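Side-chain contacts in uricase (Bacillus fastidiosus, PDB 4R8X), which probably catalyses the oxidation of urate, the first step on the route from urate to (S)-allantoin: residues Ala146-Ala151 with Thr157-Gln162; Leu202-Ala207 with Glu226-Ile231. One frame throughout, in Å; residues are numbered along the deposited sequence.

How the contacts relate
Both contacts involve one large antiparallel sheet, and their differences follow from their place relative to it. Contact 1, within it, pairs the two strands of a hairpin about 16 Å from the centre of the chain and is partly buried; backbone hydrogen bonds and valine methyls join the strands, while two glutamates on one face pair with outside basic residues. Contact 2 lies deep inside, about 6 Å from that centre, and sets a helix against the sheet through three buried side chains, without hydrogen bonds across it. Strands 156-173 and 198-208 are neighbours, so the sheet links the contacts, their centres about 20 Å apart. Pairing within a sheet and covering by a helix thus differ in chemistry.

Contact 1: residues Ala146-Ala151 with Thr157-Gln162; sequences ATVEVA and TEVVEQ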
loop_
_atom_site.group_PDB
_atom_site.type_symbol
_atom_site.label_atom_id
_atom_site.label_comp_id
_atom_site.label_asym_id
_atom_site.label_seq_id
_atom_site.Cartn_x
_atom_site.Cartn_y
_atom_site.Cartn_z
ATOM N N ALA D 146 -11.194 -6.419 17.758
ATOM C CA ALA D 146 -12.217 -7.243 18.407
ATOM C C ALA D 146 -13.188 -7.798 17.381
ATOM O O ALA D 146 -13.390 -7.204 16.325
ATOM C CB ALA D 146 -12.958 -6.443 19.478
ATOM N N THR D 147 -13.780 -8.945 17.707
ATOM C CA THR D 147 -14.872 -9.520 16.935
ATOM C C THR D 147 -15.912 -10.018 17.908
ATOM O O THR D 147 -15.577 -10.611 18.932
ATOM C CB THR D 147 -14.404 -10.725 16.087
ATOM O OG1 THR D 147 -13.495 -10.277 15.079
ATOM C CG2 THR D 147 -15.566 -11.404 15.395
ATOM N N VAL D 148 -17.176 -9.745 17.608
ATOM C CA VAL D 148 -18.261 -10.387 18.337
ATOM C C VAL D 148 -19.296 -10.887 17.352
ATOM O O VAL D 148 -19.713 -10.162 16.461
ATOM C CB VAL D 148 -18.934 -9.431 19.347
ATOM C CG1 VAL D 148 -20.063 -10.168 20.083
ATOM C CG2 VAL D 148 -17.923 -8.912 20.348
ATOM N N GLU D 149 -19.697 -12.150 17.491
ATOM C CA GLU D 149 -20.804 -12.663 16.706
ATOM C C GLU D 149 -21.856 -13.202 17.668
ATOM O O GLU D 149 -21.543 -13.962 18.590
ATOM C CB GLU D 149 -20.358 -13.745 15.713
ATOM C CG GLU D 149 -21.486 -14.223 14.801
ATOM C CD GLU D 149 -21.029 -15.078 13.627
ATOM O OE1 GLU D 149 -19.825 -15.124 13.332
ATOM O OE2 GLU D 149 -21.883 -15.704 12.983
ATOM N N VAL D 150 -23.095 -12.769 17.461
ATOM C CA VAL D 150 -24.206 -13.187 18.298
ATOM C C VAL D 150 -25.211 -13.932 17.427
ATOM O O VAL D 150 -25.519 -13.497 16.318
ATOM C CB VAL D 150 -24.866 -11.975 18.983
ATOM C CG1 VAL D 150 -26.078 -12.427 19.820
ATOM C CG2 VAL D 150 -23.866 -11.277 19.883
ATOM N N ALA D 151 -25.703 -15.068 17.929
ATOM C CA ALA D 151 -26.727 -15.847 17.244
ATOM C C ALA D 151 -27.976 -15.994 18.108
ATOM O O ALA D 151 -27.915 -15.977 19.337
ATOM C CB ALA D 151 -26.186 -17.232 16.859
ATOM N N THR D 157 -30.578 -14.921 22.916
ATOM C CA THR D 157 -29.405 -14.873 22.047
ATOM C C THR D 157 -28.173 -15.341 22.808
ATOM O O THR D 157 -28.169 -15.392 24.039
ATOM C CB THR D 157 -29.116 -13.448 21.508
ATOM O OG1 THR D 157 -28.851 -12.559 22.602
ATOM C CG2 THR D 157 -30.279 -12.917 20.686
ATOM N N GLU D 158 -27.118 -15.668 22.071
ATOM C CA GLU D 158 -25.856 -16.073 22.673
ATOM C C GLU D 158 -24.681 -15.593 21.825
ATOM O O GLU D 158 -24.780 -15.488 20.597
ATOM C CB GLU D 158 -25.786 -17.596 22.851
ATOM C CG GLU D 158 -25.676 -18.390 21.545
ATOM C CD GLU D 158 -25.580 -19.897 21.770
ATOM O OE1 GLU D 158 -25.550 -20.649 20.772
ATOM O OE2 GLU D 158 -25.544 -20.330 22.941
ATOM N N VAL D 159 -23.572 -15.305 22.494
ATOM C CA VAL D 159 -22.324 -14.998 21.805
ATOM C C VAL D 159 -21.716 -16.291 21.292
ATOM O O VAL D 159 -21.464 -17.212 22.072
ATOM C CB VAL D 159 -21.340 -14.316 22.754
ATOM C CG1 VAL D 159 -19.972 -14.162 22.090
ATOM C CG2 VAL D 159 -21.900 -12.971 23.186
ATOM N N VAL D 160 -21.534 -16.389 19.981
ATOM C CA VAL D 160 -20.961 -17.601 19.403
ATOM C C VAL D 160 -19.498 -17.422 19.023
ATOM O O VAL D 160 -18.788 -18.397 18.808
ATOM C CB VAL D 160 -21.796 -18.145 18.215
ATOM C CG1 VAL D 160 -23.166 -18.636 18.702
ATOM C CG2 VAL D 160 -21.942 -17.097 17.139
ATOM N N GLU D 161 -19.040 -16.174 18.950
ATOM C CA GLU D 161 -17.608 -15.902 18.864
ATOM C C GLU D 161 -17.286 -14.581 19.543
ATOM O O GLU D 161 -17.988 -13.601 19.344
ATOM C CB GLU D 161 -17.105 -15.867 17.418
ATOM C CG GLU D 161 -15.613 -15.493 17.345
ATOM C CD GLU D 161 -14.988 -15.663 15.972
ATOM O OE1 GLU D 161 -15.686 -16.100 15.033
ATOM O OE2 GLU D 161 -13.779 -15.363 15.841
ATOM N N GLN D 162 -16.230 -14.569 20.349
ATOM C CA GLN D 162 -15.698 -13.337 20.916
ATOM C C GLN D 162 -14.183 -13.356 20.760
ATOM O O GLN D 162 -13.535 -14.325 21.144
ATOM C CB GLN D 162 -16.098 -13.184 22.386
ATOM C CG GLN D 162 -15.741 -11.845 23.021
ATOM C CD GLN D 162 -16.042 -11.831 24.507
ATOM O OE1 GLN D 162 -15.433 -12.572 25.271
ATOM N NE2 GLN D 162 -17.000 -11.005 24.922
#
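Glu-149 stands opposite two residues at once, Val-160 and Glu-161, and this two-to-one pairing is a classic beta bulge in the hairpin of strands 143-153 and 156-173. The carbonyl of Glu-149 accepts both amides unequally: Val-160 N is 2.8 Å from Glu-149 O, whereas the bond from Glu-161 N to the same Glu-149 O is weak at 3.4 Å. Beyond the bulge, Ala-151 and Glu-158 form a regular hydrogen-bonded pair.

The extra residue, Val-160, lays its methyls against Glu-149 and Ala-151. It takes a rotamer (chi1 -67°) that wedges its CG2 between its own backbone N and carbonyl carbon, from where CG2 meets Glu-149 CG at 3.7 Å. Its other branch, CG1, reaches toward the next residue on the same face, 3.8 Å from Ala-151 CB. The stem of Glu-149 leaves opposite its own amide nitrogen (chi1 -176°) and stays extended, which carries the carboxylate past the valine. There Glu-149 OE1 lies 4.6 Å from Glu-161 OE1, a like-charged approach probably eased by Arg-110, which forms salt bridges with both oxygens through NH1, while Lys-50 pairs with Glu-149 OE2.

On the other face, Val-148, Val-150, Val-159 and Gln-162 turn toward a different environment: Val-150 reaches Cys-96 and Leu-100 of helix 88-102, Val-159 touches Gln-93 there, and Gln-162 sends NE2 out to the carbonyl oxygen of Gln-211. Val-150 and Val-159, a non-hydrogen-bonded pair, meet through their CG2 methyls at 4.2 Å. The hairpin thus combines a charged face and a largely apolar one. Near its turn, Val-150 uses its remaining methyl, and CG1 rests 3.6 Å from Thr-157 CB.

Contact 2: residues Leu202-Ala207 with Glu226-Ile231; sequences LNIGWA and EQVRDI
One face of the Trp-206 indole is covered by Val-228, whose CG2 sits 3.9 Å from the centroid of the six-membered ring and only 11° off the ring normal. This is a CH-pi contact made over the face, toward the rim of the indole. The second methyl of the valine touches the same ring further out, Val-228 CG1 lying 3.7 Å from Trp-206 CZ3, while the branching carbon CB is 3.9 Å from that CZ3. A whole isopropyl group, rather than a single methyl, therefore sits against the benzo half of the indole.

The tryptophan owes this pose to a chi1 of 48°, which places CG between its own backbone N and carbonyl carbon, and to a chi2 of 95°, which turns the face of the six-membered ring to Val-228. Two residues earlier on the strand, Ile-204 adds its CG2, 3.9 Å from Val-228 CG1. That one methyl of Val-228 consequently bridges the aromatic and the aliphatic side chain.

The chemistry across the interface is wholly apolar. On the helix, Arg-229 directs its polar end away from the strand: its NE meets Asp-230 OD1 at 2.9 Å from above the carboxylate plane, and NH1 forms a salt bridge with Glu-142. Around the apolar centre, Ile-204 also rests on Val-265 and Phe-267 of strand 262-271, and Val-228 on Ile-255 of helix 244-258. Strand 198-208 with helices 225-238 and 244-258 gives the layered arrangement of the T-fold (tunnelling fold) of uricases, in which helices cover one side of an antiparallel sheet.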
loop_
_atom_site.group_PDB
_atom_site.type_symbol
_atom_site.label_atom_id
_atom_site.label_comp_id
_atom_site.label_asym_id
_atom_site.label_seq_id
_atom_site.Cartn_x
_atom_site.Cartn_y
_atom_site.Cartn_z
ATOM N N LEU D 202 4.192 -8.834 15.864
ATOM C CA LEU D 202 3.304 -9.666 16.683
ATOM C C LEU D 202 1.863 -9.207 16.561
ATOM O O LEU D 202 1.577 -8.013 16.666
ATOM C CB LEU D 202 3.687 -9.608 18.169
ATOM C CG LEU D 202 5.040 -10.138 18.635
ATOM C CD1 LEU D 202 5.177 -10.003 20.143
ATOM C CD2 LEU D 202 5.229 -11.587 18.202
ATOM N N ASN D 203 0.969 -10.162 16.329
ATOM C CA ASN D 203 -0.451 -9.977 16.574
ATOM C C ASN D 203 -0.774 -10.894 17.731
ATOM O O ASN D 203 -0.443 -12.086 17.691
ATOM C CB ASN D 203 -1.295 -10.388 15.370
ATOM C CG ASN D 203 -1.029 -9.549 14.133
ATOM O OD1 ASN D 203 -0.548 -8.420 14.209
ATOM N ND2 ASN D 203 -1.359 -10.107 12.973
ATOM N N ILE D 204 -1.383 -10.348 18.774
ATOM C CA ILE D 204 -1.702 -11.138 19.953
ATOM C C ILE D 204 -3.192 -11.079 20.195
ATOM O O ILE D 204 -3.800 -10.016 20.099
ATOM C CB ILE D 204 -0.974 -10.602 21.190
ATOM C CG1 ILE D 204 0.519 -10.418 20.888
ATOM C CG2 ILE D 204 -1.181 -11.536 22.365
ATOM C CD1 ILE D 204 1.297 -9.753 22.011
ATOM N N GLY D 205 -3.789 -12.226 20.493
ATOM C CA GLY D 205 -5.203 -12.289 20.823
ATOM C C GLY D 205 -5.427 -13.057 22.109
ATOM O O GLY D 205 -4.540 -13.784 22.557
ATOM N N TRP D 206 -6.601 -12.889 22.712
ATOM C CA TRP D 206 -6.932 -13.608 23.939
ATOM C C TRP D 206 -8.424 -13.909 24.001
ATOM O O TRP D 206 -9.219 -13.299 23.279
ATOM C CB TRP D 206 -6.475 -12.828 25.183
ATOM C CG TRP D 206 -6.869 -11.384 25.173
ATOM C CD1 TRP D 206 -7.975 -10.823 25.755
ATOM C CD2 TRP D 206 -6.166 -10.315 24.529
ATOM N NE1 TRP D 206 -7.997 -9.465 25.518
ATOM C CE2 TRP D 206 -6.900 -9.130 24.765
ATOM C CE3 TRP D 206 -4.986 -10.243 23.783
ATOM C CZ2 TRP D 206 -6.490 -7.889 24.277
ATOM C CZ3 TRP D 206 -4.588 -9.012 23.284
ATOM C CH2 TRP D 206 -5.335 -7.853 23.537
ATOM N N ALA D 207 -8.784 -14.864 24.853
ATOM C CA ALA D 207 -10.179 -15.235 25.079
ATOM C C ALA D 207 -10.462 -15.208 26.566
ATOM O O ALA D 207 -9.605 -15.559 27.359
ATOM C CB ALA D 207 -10.483 -16.628 24.525
ATOM N N GLU D 226 -3.641 -2.571 25.451
ATOM C CA GLU D 226 -2.433 -1.817 25.756
ATOM C C GLU D 226 -1.620 -2.466 26.866
ATOM O O GLU D 226 -0.384 -2.404 26.861
ATOM C CB GLU D 226 -2.792 -0.381 26.137
ATOM C CG GLU D 226 -3.259 0.467 24.960
ATOM C CD GLU D 226 -4.754 0.366 24.667
ATOM O OE1 GLU D 226 -5.229 1.158 23.832
ATOM O OE2 GLU D 226 -5.451 -0.484 25.258
ATOM N N GLN D 227 -2.310 -3.081 27.820
ATOM C CA GLN D 227 -1.622 -3.803 28.889
ATOM C C GLN D 227 -0.897 -5.022 28.337
ATOM O O GLN D 227 0.235 -5.322 28.723
ATOM C CB GLN D 227 -2.604 -4.242 29.967
ATOM C CG GLN D 227 -3.261 -3.106 30.692
ATOM C CD GLN D 227 -4.230 -3.596 31.745
ATOM O OE1 GLN D 227 -5.308 -4.102 31.426
ATOM N NE2 GLN D 227 -3.850 -3.454 33.005
ATOM N N VAL D 228 -1.555 -5.709 27.416
ATOM C CA VAL D 228 -0.986 -6.885 26.778
ATOM C C VAL D 228 0.236 -6.496 25.950
ATOM O O VAL D 228 1.264 -7.176 25.995
ATOM C CB VAL D 228 -2.048 -7.599 25.923
ATOM C CG1 VAL D 228 -1.422 -8.696 25.092
ATOM C CG2 VAL D 228 -3.148 -8.200 26.825
ATOM N N ARG D 229 0.129 -5.392 25.212
ATOM C CA ARG D 229 1.254 -4.848 24.451
ATOM C C ARG D 229 2.434 -4.561 25.385
ATOM O O ARG D 229 3.582 -4.894 25.079
ATOM C CB ARG D 229 0.799 -3.583 23.713
ATOM C CG ARG D 229 1.827 -2.920 22.804
ATOM C CD ARG D 229 2.630 -1.847 23.536
ATOM N NE ARG D 229 1.784 -0.973 24.343
ATOM C CZ ARG D 229 1.051 0.024 23.857
ATOM N NH1 ARG D 229 1.053 0.284 22.557
ATOM N NH2 ARG D 229 0.312 0.764 24.672
ATOM N N ASP D 230 2.154 -3.939 26.525
ATOM C CA ASP D 230 3.197 -3.640 27.503
ATOM C C ASP D 230 3.825 -4.903 28.098
ATOM O O ASP D 230 5.030 -4.926 28.355
ATOM C CB ASP D 230 2.671 -2.732 28.611
ATOM C CG ASP D 230 2.375 -1.326 28.126
ATOM O OD1 ASP D 230 2.841 -0.953 27.022
ATOM O OD2 ASP D 230 1.672 -0.599 28.857
ATOM N N ILE D 231 3.026 -5.948 28.325
ATOM C CA ILE D 231 3.588 -7.217 28.784
ATOM C C ILE D 231 4.530 -7.784 27.719
ATOM O O ILE D 231 5.657 -8.175 28.014
ATOM C CB ILE D 231 2.504 -8.242 29.137
ATOM C CG1 ILE D 231 1.741 -7.795 30.382
ATOM C CG2 ILE D 231 3.119 -9.624 29.374
ATOM C CD1 ILE D 231 0.522 -8.647 30.653
#